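Local atomic coordinates of 23S rRNA (guanine(2535)-N(1))-methyltransferase (Streptomyces viridochromogenes, PDB entry 1O9H), a protein that methylates the N1 atom of guanine-2535 in 23S ribosomal RNA, using S-adenosyl-L-methionine as methyl donor, and so confers resistance to the orthosomycin antibiotic avilamycin. Residues T54-C59 / I81-D86; V209-D214 / A237-A242. All blocks are in the same frame, centred on the assembly; numbering follows the deposited sequence.

How the contacts relate
Both contacts belong to one mixed sheet with the strand order 3-2-1-4-5-7-6 of class I methyltransferases. Contact 1 pairs its first two strands in parallel within a beta-alpha-beta unit; contact 2 pairs strand 209-214 with the antiparallel strand 235-241. Their centres are 14 Å apart and their nearest atoms about 7 Å, without touching, because strand 171-175 runs between them. Thr174 of that strand reaches both ways: its OG1 is hydrogen-bonded to Asp57 of contact 1, while its carbonyl makes a weak bond with Thr213 of contact 2. As in relatives, the S-adenosyl-L-methionine pocket probably lies at the C-terminal ends of the contact 1 strands.

Contact 1 of 2, residues T54-C59 / I81-D86; sequences TLWDPC and IASDVD
Trp56 and Ile81 sit abreast as a parallel bridge on one sheet face, the indole laid obliquely across the isoleucine branch point: Trp56 CD1 is 3.5 Å from Ile81 CB. Backbone bonds Ile81 N–Leu55 O, Asp57 N–Ile81 O and Ser83 N–Asp57 O join the strands. With CG opposite its backbone N (chi1 -178°), Trp56 sends its pyrrole edge along the neighbouring strand, where NE1 donates to Ser83 OG at 3.1 Å. That bond is bent, the hydroxyl 22° out of the ring plane. Ser83 holds OG between its N and carbonyl carbon (chi1 66°), and this oxygen donates to a water at 2.7 Å that also binds Pro58 O. Pro58 CB touches one indole face, offset toward the rim. Asp57 pairs with Ala82 on the reverse face; its OD1 accepts from Cys59 N in an Asx turn and bonds Thr174. OD2 of Asp84 lies against the Cys59 backbone and accepts from Gly61 N, tying the second strand to the loop after the first; in class I methyltransferases an acidic residue here commonly binds the cofactor ribose. Helix 157-164 covers Trp56, Ile81 and Ser83; crossover helix 64-72 packs on Asp57 and Ala82, and strand 171-175 flanks 54-57.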
ATOM      1  N   THR A  54       3.188  -6.558  10.218  1.00 38.25           N
ATOM      2  CA  THR A  54       4.217  -6.105   9.288  1.00 37.16           C
ATOM      3  C   THR A  54       3.626  -6.164   7.891  1.00 35.69           C
ATOM      4  O   THR A  54       3.201  -7.211   7.453  1.00 35.98           O
ATOM      5  CB  THR A  54       5.452  -7.006   9.390  1.00 36.95           C
ATOM      6  OG1 THR A  54       5.988  -6.904  10.702  1.00 35.45           O
ATOM      7  CG2 THR A  54       6.580  -6.531   8.494  1.00 37.39           C
ATOM      8  N   LEU A  55       3.595  -5.026   7.214  1.00 34.40           N
ATOM      9  CA  LEU A  55       2.922  -4.861   5.930  1.00 33.41           C
ATOM     10  C   LEU A  55       3.945  -4.613   4.824  1.00 32.49           C
ATOM     11  O   LEU A  55       4.867  -3.847   4.977  1.00 31.29           O
ATOM     12  CB  LEU A  55       1.918  -3.697   6.037  1.00 33.51           C
ATOM     13  CG  LEU A  55       1.349  -3.073   4.763  1.00 33.90           C
ATOM     14  CD1 LEU A  55       0.428  -4.053   4.067  1.00 34.17           C
ATOM     15  CD2 LEU A  55       0.633  -1.748   5.083  1.00 33.47           C
ATOM     16  N   TRP A  56       3.762  -5.259   3.692  1.00 32.26           N
ATOM     17  CA  TRP A  56       4.702  -5.152   2.595  1.00 32.02           C
ATOM     18  C   TRP A  56       3.977  -4.861   1.309  1.00 31.34           C
ATOM     19  O   TRP A  56       2.963  -5.476   1.019  1.00 31.08           O
ATOM     20  CB  TRP A  56       5.414  -6.474   2.477  1.00 32.51           C
ATOM     21  CG  TRP A  56       6.472  -6.590   1.429  1.00 33.85           C
ATOM     22  CD1 TRP A  56       7.191  -5.584   0.818  1.00 34.44           C
ATOM     23  CD2 TRP A  56       6.960  -7.813   0.886  1.00 34.78           C
ATOM     24  NE1 TRP A  56       8.098  -6.128  -0.065  1.00 33.88           N
ATOM     25  CE2 TRP A  56       7.977  -7.495  -0.036  1.00 35.05           C
ATOM     26  CE3 TRP A  56       6.636  -9.156   1.090  1.00 35.73           C
ATOM     27  CZ2 TRP A  56       8.662  -8.471  -0.754  1.00 36.93           C
ATOM     28  CZ3 TRP A  56       7.321 -10.127   0.377  1.00 37.34           C
ATOM     29  CH2 TRP A  56       8.321  -9.777  -0.537  1.00 37.56           C
ATOM     30  N   ASP A  57       4.492  -3.912   0.540  1.00 31.21           N
ATOM     31  CA  ASP A  57       4.007  -3.658  -0.801  1.00 30.86           C
ATOM     32  C   ASP A  57       5.189  -3.862  -1.745  1.00 31.58           C
ATOM     33  O   ASP A  57       6.144  -3.087  -1.717  1.00 31.54           O
ATOM     34  CB  ASP A  57       3.440  -2.258  -0.889  1.00 30.64           C
ATOM     35  CG  ASP A  57       2.765  -1.990  -2.209  1.00 30.58           C
ATOM     36  OD1 ASP A  57       3.018  -2.750  -3.181  1.00 31.85           O
ATOM     37  OD2 ASP A  57       1.997  -1.025  -2.370  1.00 28.66           O
ATOM     38  N   PRO A  58       5.176  -4.971  -2.485  1.00 32.36           N
ATOM     39  CA  PRO A  58       6.269  -5.324  -3.409  1.00 32.71           C
ATOM     40  C   PRO A  58       6.176  -4.699  -4.823  1.00 33.23           C
ATOM     41  O   PRO A  58       7.044  -4.900  -5.642  1.00 33.51           O
ATOM     42  CB  PRO A  58       6.176  -6.841  -3.480  1.00 32.55           C
ATOM     43  CG  PRO A  58       4.690  -7.120  -3.300  1.00 32.66           C
ATOM     44  CD  PRO A  58       4.151  -6.035  -2.421  1.00 32.29           C
ATOM     45  N   CYS A  59       5.128  -3.945  -5.090  1.00 34.02           N
ATOM     46  CA  CYS A  59       5.078  -3.096  -6.257  1.00 33.91           C
ATOM     47  C   CYS A  59       4.576  -1.749  -5.791  1.00 33.52           C
ATOM     48  O   CYS A  59       3.499  -1.313  -6.170  1.00 33.29           O
ATOM     49  CB  CYS A  59       4.142  -3.704  -7.299  1.00 34.36           C
ATOM     50  SG  CYS A  59       4.431  -5.467  -7.536  1.00 35.61           S
ATOM     51  N   ILE A  81       7.144  -2.346   4.749  1.00 31.52           N
ATOM     52  CA  ILE A  81       8.168  -2.606   3.751  1.00 31.98           C
ATOM     53  C   ILE A  81       7.670  -2.146   2.382  1.00 31.46           C
ATOM     54  O   ILE A  81       6.560  -2.485   1.969  1.00 29.98           O
ATOM     55  CB  ILE A  81       8.532  -4.102   3.662  1.00 32.37           C
ATOM     56  CG1 ILE A  81       8.714  -4.764   5.044  1.00 33.31           C
ATOM     57  CG2 ILE A  81       9.817  -4.272   2.833  1.00 32.75           C
ATOM     58  CD1 ILE A  81       9.898  -4.310   5.780  1.00 33.95           C
ATOM     59  N   ALA A  82       8.492  -1.363   1.691  1.00 31.46           N
ATOM     60  CA  ALA A  82       8.168  -0.937   0.329  1.00 32.53           C
ATOM     61  C   ALA A  82       9.230  -1.467  -0.627  1.00 33.52           C
ATOM     62  O   ALA A  82      10.423  -1.465  -0.328  1.00 33.09           O
ATOM     63  CB  ALA A  82       8.089   0.581   0.244  1.00 32.08           C
ATOM     64  N   SER A  83       8.792  -1.916  -1.783  1.00 35.38           N
ATOM     65  CA  SER A  83       9.723  -2.355  -2.805  1.00 36.82           C
ATOM     66  C   SER A  83       9.102  -2.308  -4.186  1.00 38.69           C
ATOM     67  O   SER A  83       7.893  -2.370  -4.355  1.00 38.50           O
ATOM     68  CB  SER A  83      10.243  -3.758  -2.484  1.00 36.62           C
ATOM     69  OG  SER A  83       9.211  -4.714  -2.562  1.00 35.42           O
ATOM     70  N   ASP A  84       9.962  -2.147  -5.171  1.00 41.44           N
ATOM     71  CA  ASP A  84       9.567  -2.186  -6.570  1.00 43.54           C
ATOM     72  C   ASP A  84      10.810  -2.427  -7.413  1.00 45.65           C
ATOM     73  O   ASP A  84      11.917  -2.321  -6.920  1.00 45.11           O
ATOM     74  CB  ASP A  84       8.878  -0.881  -6.982  1.00 43.36           C
ATOM     75  CG  ASP A  84       7.774  -1.106  -7.994  1.00 43.73           C
ATOM     76  OD1 ASP A  84       7.901  -2.053  -8.802  1.00 46.16           O
ATOM     77  OD2 ASP A  84       6.743  -0.408  -8.067  1.00 40.93           O
ATOM     78  N   VAL A  85      10.605  -2.746  -8.686  1.00 48.76           N
ATOM     79  CA  VAL A  85      11.693  -3.040  -9.626  1.00 50.97           C
ATOM     80  C   VAL A  85      12.284  -1.791 -10.257  1.00 52.72           C
ATOM     81  O   VAL A  85      13.501  -1.679 -10.389  1.00 53.19           O
ATOM     82  CB  VAL A  85      11.232  -3.995 -10.746  1.00 50.91           C
ATOM     83  CG1 VAL A  85      10.821  -5.285 -10.158  1.00 51.10           C
ATOM     84  CG2 VAL A  85      10.069  -3.426 -11.554  1.00 52.03           C
ATOM     85  N   ASP A  86      11.435  -0.854 -10.654  1.00 54.95           N
ATOM     86  CA  ASP A  86      11.926   0.382 -11.241  1.00 56.84           C
ATOM     87  C   ASP A  86      12.497   1.221 -10.099  1.00 57.62           C
ATOM     88  O   ASP A  86      11.937   1.229  -9.007  1.00 57.89           O
ATOM     89  CB  ASP A  86      10.797   1.153 -11.949  1.00 57.31           C
ATOM     90  CG  ASP A  86      10.719   0.861 -13.441  1.00 59.29           C
ATOM     91  OD1 ASP A  86      11.780   0.591 -14.052  1.00 61.84           O
ATOM     92  OD2 ASP A  86       9.640   0.890 -14.086  1.00 60.17           O
TER
HETATM   93  O   HOH W   1       9.276  -5.886  -4.977  1.00 53.83           O

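Contact 2 of 2, residues V209-D214 / A237-A242; sequences VIAVTD and AVLVRA
Ile210 and Val240 are joined by two reciprocal N-H...O bonds, at 2.8 Å from Ile210 N to Val240 O and 2.9 Å from Val240 N to Ile210 O, as are Val212 and Val238 over longer bonds, in an antiparallel pairing whose strand axes make an angle of 159°. These two hydrogen-bonded pairs put four branched residues on one face. Val212 and Val238 lie side by side and point the same way; each places one methyl between its backbone N and carbonyl carbon, and these methyls, CG2 of Val212 and CG1 of Val238, are neighbours. Beside them CG2 of Val240 rests against the branch point of Ile210, 3.8 Å from its CB. The non-hydrogen-bonded pairs occupy the reverse face. Here CG2 of Thr213 is 4.1 Å from CB of Ala237, and CG1 of Val209 meets Leu239 CB at 4.2 Å. At the far end Arg241, its chain bent at chi3 (-67°), brings NH2 to 3.9 Å from Val209 CG2, while NE makes a weak bond to His207 O. Strand 235-241 is inserted antiparallel between 209-214 and 228-232, as is characteristic of class I methyltransferases. Helix 190-201 packs on Ile210 and Val240, helix 33-44 lies against Ala211 and Thr213, and strand 171-175 borders 209-214 on its other side.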
ATOM      1  N   VAL A 209      -1.438 -13.141   4.569  1.00 36.21           N
ATOM      2  CA  VAL A 209      -2.496 -12.888   3.600  1.00 36.30           C
ATOM      3  C   VAL A 209      -1.955 -11.960   2.508  1.00 36.82           C
ATOM      4  O   VAL A 209      -1.260 -10.987   2.798  1.00 36.94           O
ATOM      5  CB  VAL A 209      -3.740 -12.262   4.278  1.00 36.23           C
ATOM      6  CG1 VAL A 209      -4.808 -11.928   3.256  1.00 36.69           C
ATOM      7  CG2 VAL A 209      -4.328 -13.206   5.314  1.00 35.64           C
ATOM      8  N   ILE A 210      -2.275 -12.266   1.254  1.00 37.60           N
ATOM      9  CA  ILE A 210      -1.853 -11.463   0.100  1.00 37.67           C
ATOM     10  C   ILE A 210      -3.076 -10.850  -0.537  1.00 38.61           C
ATOM     11  O   ILE A 210      -3.989 -11.565  -0.905  1.00 39.31           O
ATOM     12  CB  ILE A 210      -1.131 -12.332  -0.938  1.00 37.17           C
ATOM     13  CG1 ILE A 210       0.051 -13.063  -0.312  1.00 36.07           C
ATOM     14  CG2 ILE A 210      -0.622 -11.482  -2.105  1.00 37.69           C
ATOM     15  CD1 ILE A 210       0.566 -14.190  -1.169  1.00 36.04           C
ATOM     16  N   ALA A 211      -3.087  -9.533  -0.678  1.00 39.84           N
ATOM     17  CA  ALA A 211      -4.218  -8.810  -1.242  1.00 41.05           C
ATOM     18  C   ALA A 211      -3.757  -8.082  -2.507  1.00 42.56           C
ATOM     19  O   ALA A 211      -2.910  -7.217  -2.434  1.00 42.15           O
ATOM     20  CB  ALA A 211      -4.758  -7.807  -0.216  1.00 41.22           C
ATOM     21  N   VAL A 212      -4.294  -8.454  -3.664  1.00 44.65           N
ATOM     22  CA  VAL A 212      -3.936  -7.804  -4.923  1.00 46.33           C
ATOM     23  C   VAL A 212      -5.157  -7.130  -5.499  1.00 47.99           C
ATOM     24  O   VAL A 212      -6.263  -7.606  -5.319  1.00 48.18           O
ATOM     25  CB  VAL A 212      -3.358  -8.793  -5.955  1.00 46.50           C
ATOM     26  CG1 VAL A 212      -2.038  -9.392  -5.457  1.00 46.37           C
ATOM     27  CG2 VAL A 212      -4.341  -9.895  -6.264  1.00 46.89           C
ATOM     28  N   THR A 213      -4.944  -6.012  -6.181  1.00 50.64           N
ATOM     29  CA  THR A 213      -6.018  -5.212  -6.778  1.00 52.55           C
ATOM     30  C   THR A 213      -5.724  -4.962  -8.245  1.00 54.71           C
ATOM     31  O   THR A 213      -4.568  -4.815  -8.631  1.00 55.09           O
ATOM     32  CB  THR A 213      -6.119  -3.866  -6.075  1.00 52.25           C
ATOM     33  OG1 THR A 213      -5.400  -3.921  -4.836  1.00 53.67           O
ATOM     34  CG2 THR A 213      -7.544  -3.558  -5.681  1.00 51.41           C
ATOM     35  N   ASP A 214      -6.774  -4.907  -9.053  1.00 57.56           N
ATOM     36  CA  ASP A 214      -6.651  -4.623 -10.477  1.00 59.94           C
ATOM     37  C   ASP A 214      -7.847  -3.812 -10.955  1.00 62.32           C
ATOM     38  O   ASP A 214      -8.868  -3.724 -10.270  1.00 62.06           O
ATOM     39  CB  ASP A 214      -6.547  -5.930 -11.274  1.00 59.96           C
ATOM     40  CG  ASP A 214      -5.577  -5.835 -12.454  1.00 60.54           C
ATOM     41  OD1 ASP A 214      -5.535  -6.792 -13.258  1.00 60.99           O
ATOM     42  OD2 ASP A 214      -4.818  -4.863 -12.664  1.00 60.97           O
ATOM     43  N   ALA A 237     -10.548  -7.134  -6.179  1.00 61.87           N
ATOM     44  CA  ALA A 237      -9.497  -7.628  -5.291  1.00 60.94           C
ATOM     45  C   ALA A 237      -9.685  -9.096  -4.920  1.00 59.91           C
ATOM     46  O   ALA A 237     -10.805  -9.558  -4.725  1.00 59.77           O
ATOM     47  CB  ALA A 237      -9.433  -6.776  -4.028  1.00 60.91           C
ATOM     48  N   VAL A 238      -8.572  -9.821  -4.830  1.00 58.75           N
ATOM     49  CA  VAL A 238      -8.563 -11.204  -4.374  1.00 57.86           C
ATOM     50  C   VAL A 238      -7.538 -11.374  -3.243  1.00 56.89           C
ATOM     51  O   VAL A 238      -6.450 -10.813  -3.298  1.00 56.49           O
ATOM     52  CB  VAL A 238      -8.269 -12.182  -5.549  1.00 57.95           C
ATOM     53  CG1 VAL A 238      -6.826 -12.071  -6.010  1.00 57.99           C
ATOM     54  CG2 VAL A 238      -8.608 -13.627  -5.164  1.00 57.99           C
ATOM     55  N   LEU A 239      -7.905 -12.145  -2.220  1.00 55.90           N
ATOM     56  CA  LEU A 239      -7.048 -12.392  -1.062  1.00 54.94           C
ATOM     57  C   LEU A 239      -6.689 -13.852  -1.020  1.00 54.72           C
ATOM     58  O   LEU A 239      -7.565 -14.696  -1.104  1.00 54.60           O
ATOM     59  CB  LEU A 239      -7.768 -12.026   0.232  1.00 54.65           C
ATOM     60  CG  LEU A 239      -8.404 -10.629   0.265  1.00 53.92           C
ATOM     61  CD1 LEU A 239      -8.939 -10.321   1.651  1.00 53.20           C
ATOM     62  CD2 LEU A 239      -7.400  -9.572  -0.153  1.00 54.09           C
ATOM     63  N   VAL A 240      -5.404 -14.153  -0.900  1.00 54.51           N
ATOM     64  CA  VAL A 240      -4.944 -15.532  -0.815  1.00 54.64           C
ATOM     65  C   VAL A 240      -3.964 -15.738   0.340  1.00 54.50           C
ATOM     66  O   VAL A 240      -3.309 -14.805   0.793  1.00 54.53           O
ATOM     67  CB  VAL A 240      -4.279 -15.998  -2.149  1.00 54.82           C
ATOM     68  CG1 VAL A 240      -5.292 -15.974  -3.285  1.00 55.14           C
ATOM     69  CG2 VAL A 240      -3.056 -15.154  -2.492  1.00 54.70           C
ATOM     70  N   ARG A 241      -3.854 -16.973   0.803  1.00 54.32           N
ATOM     71  CA  ARG A 241      -2.961 -17.287   1.902  1.00 54.27           C
ATOM     72  C   ARG A 241      -1.707 -17.919   1.336  1.00 54.20           C
ATOM     73  O   ARG A 241      -1.784 -18.743   0.433  1.00 53.89           O
ATOM     74  CB  ARG A 241      -3.646 -18.230   2.895  1.00 54.43           C
ATOM     75  CG  ARG A 241      -2.702 -18.772   3.965  1.00 54.69           C
ATOM     76  CD  ARG A 241      -3.370 -19.149   5.256  1.00 54.31           C
ATOM     77  NE  ARG A 241      -3.906 -17.991   5.966  1.00 54.35           N
ATOM     78  CZ  ARG A 241      -5.196 -17.698   6.086  1.00 53.43           C
ATOM     79  NH1 ARG A 241      -6.143 -18.445   5.534  1.00 53.90           N
ATOM     80  NH2 ARG A 241      -5.546 -16.630   6.770  1.00 53.74           N
ATOM     81  N   ALA A 242      -0.557 -17.523   1.867  1.00 54.19           N
ATOM     82  CA  ALA A 242       0.729 -18.053   1.437  1.00 54.61           C
ATOM     83  C   ALA A 242       0.774 -19.585   1.433  1.00 55.43           C
ATOM     84  O   ALA A 242       1.316 -20.191   0.500  1.00 55.09           O
ATOM     85  CB  ALA A 242       1.845 -17.502   2.325  1.00 54.55           C
TER